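Local coordinates for predicted transcriptional regulator (Clostridium thermocellum, PDB 1XMA), which probably binds DNA as a PadR-like transcriptional regulator, through a winged-helix domain of the kind found in that family, at residues G53-G57 / Y58-K62. Residues are numbered along the deposited sequence; the frame is centred on the assembly and turned at random.
Sequences GDSYG and YEISK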
loop_
_atom_site.group_PDB
_atom_site.type_symbol
_atom_site.label_atom_id
_atom_site.label_comp_id
_atom_site.label_asym_id
_atom_site.label_seq_id
_atom_site.Cartn_x
_atom_site.Cartn_y
_atom_site.Cartn_z
ATOM N N GLY B 53 0.147 -21.848 -11.774
ATOM C CA GLY B 53 -0.391 -23.195 -11.670
ATOM C C GLY B 53 -1.143 -23.423 -10.376
ATOM O O GLY B 53 -0.903 -22.730 -9.378
ATOM N N ASP B 54 -2.061 -24.392 -10.405
ATOM C CA ASP B 54 -2.666 -24.954 -9.201
ATOM C C ASP B 54 -1.623 -25.128 -8.108
ATOM O O ASP B 54 -0.485 -25.538 -8.364
ATOM C CB ASP B 54 -3.346 -26.303 -9.492
ATOM C CG ASP B 54 -4.492 -26.180 -10.474
ATOM O OD1 ASP B 54 -4.744 -25.056 -10.964
ATOM O OD2 ASP B 54 -5.151 -27.205 -10.767
ATOM N N SER B 55 -2.009 -24.805 -6.883
ATOM C CA SER B 55 -1.073 -24.898 -5.778
ATOM C C SER B 55 -1.782 -25.142 -4.451
ATOM O O SER B 55 -2.997 -25.226 -4.395
ATOM C CB SER B 55 -0.197 -23.632 -5.711
ATOM O OG SER B 55 1.007 -23.938 -5.060
ATOM N N TYR B 56 -1.002 -25.262 -3.386
ATOM C CA TYR B 56 -1.557 -25.538 -2.070
ATOM C C TYR B 56 -0.882 -24.646 -1.041
ATOM O O TYR B 56 0.147 -24.043 -1.331
ATOM C CB TYR B 56 -1.420 -27.036 -1.719
ATOM C CG TYR B 56 0.002 -27.579 -1.761
ATOM C CD1 TYR B 56 0.582 -27.994 -2.967
ATOM C CD2 TYR B 56 0.760 -27.700 -0.588
ATOM C CE1 TYR B 56 1.887 -28.507 -3.009
ATOM C CE2 TYR B 56 2.073 -28.208 -0.622
ATOM C CZ TYR B 56 2.620 -28.602 -1.830
ATOM O OH TYR B 56 3.897 -29.102 -1.863
ATOM N N GLY B 57 -1.463 -24.568 0.153
ATOM C CA GLY B 57 -1.004 -23.649 1.201
ATOM C C GLY B 57 0.501 -23.522 1.415
ATOM O O GLY B 57 1.058 -22.423 1.288
ATOM N N TYR B 58 1.176 -24.626 1.749
ATOM C CA TYR B 58 2.615 -24.532 2.001
ATOM C C TYR B 58 3.460 -24.119 0.799
ATOM O O TYR B 58 4.377 -23.305 0.934
ATOM C CB TYR B 58 3.222 -25.785 2.626
ATOM C CG TYR B 58 4.717 -25.553 2.869
ATOM C CD1 TYR B 58 5.150 -24.561 3.784
ATOM C CD2 TYR B 58 5.693 -26.264 2.145
ATOM C CE1 TYR B 58 6.494 -24.317 4.005
ATOM C CE2 TYR B 58 7.061 -26.018 2.354
ATOM C CZ TYR B 58 7.447 -25.041 3.292
ATOM O OH TYR B 58 8.777 -24.783 3.526
ATOM N N GLU B 59 3.170 -24.674 -0.362
ATOM C CA GLU B 59 3.865 -24.265 -1.579
ATOM C C GLU B 59 3.704 -22.773 -1.883
ATOM O O GLU B 59 4.649 -22.121 -2.315
ATOM C CB GLU B 59 3.364 -25.068 -2.755
ATOM C CG GLU B 59 4.144 -24.806 -4.015
ATOM C CD GLU B 59 3.801 -25.765 -5.099
ATOM O OE1 GLU B 59 4.677 -26.585 -5.425
ATOM O OE2 GLU B 59 2.660 -25.708 -5.618
ATOM N N ILE B 60 2.501 -22.244 -1.663
ATOM C CA ILE B 60 2.187 -20.830 -1.947
ATOM C C ILE B 60 3.001 -19.867 -1.078
ATOM O O ILE B 60 3.638 -18.949 -1.599
ATOM C CB ILE B 60 0.643 -20.590 -1.854
ATOM C CG1 ILE B 60 -0.039 -21.285 -3.043
ATOM C CG2 ILE B 60 0.279 -19.079 -1.725
ATOM C CD1 ILE B 60 -1.490 -20.969 -3.222
ATOM N N SER B 61 2.999 -20.093 0.241
ATOM C CA SER B 61 3.784 -19.280 1.187
ATOM C C SER B 61 5.296 -19.431 0.984
ATOM O O SER B 61 6.055 -18.457 1.087
ATOM C CB SER B 61 3.433 -19.638 2.633
ATOM O OG SER B 61 3.896 -20.931 2.953
ATOM N N LYS B 62 5.730 -20.657 0.713
ATOM C CA LYS B 62 7.109 -20.892 0.336
ATOM C C LYS B 62 7.459 -20.059 -0.898
ATOM O O LYS B 62 8.489 -19.397 -0.927
ATOM C CB LYS B 62 7.350 -22.388 0.080
ATOM C CG LYS B 62 8.792 -22.751 -0.266
ATOM C CD LYS B 62 9.004 -24.251 -0.260
ATOM C CE LYS B 62 8.576 -24.880 -1.602
ATOM N NZ LYS B 62 8.936 -26.353 -1.698
#
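The Tyr-56 ring rests one face on Glu-59. Glu-59 CB lies 3.8 Å from the ring centroid, 14° off the normal, in a CH-pi contact shifted toward the rim. The ring turns back over the first helical turn because CG sits between the backbone N and the carbonyl carbon (chi1 57°). Arg-105 makes a cation-pi contact with the same ring. Further along, Lys-62 CB lies over one face of the Tyr-58 ring, whose OH is hydrogen-bonded to Arg-65 NH2.

The Glu-59 side chain runs across the Tyr-56 ring at about a right angle, its carboxylate plane tilted 35° from the ring. CG is anti to the backbone N, and the extended chain carries OE2 back to Ser-55. There Ser-55 OG donates a hydrogen bond to Glu-59 OE2. Its modelled length of 2.5 Å is very short and doubtful as an exact value.

Tyr-56 is the N-cap residue. Its O accepts from Ile-60 N at 3.0 Å, and Gly-57 O accepts from Ser-61 N at 3.2 Å. Ile-60 CG1 packs 3.5 Å from Ser-55 OG, while Ile-60 also touches Leu-50 and Phe-83 of two other helices.

Strand 55-56 is thus tied to helix 57-67 within this probable winged-helix domain. A bond from the serine, whatever its exact length, would help stabilise a negative charge on Glu-59, and the nearby helix N-terminus would probably favour that charge too.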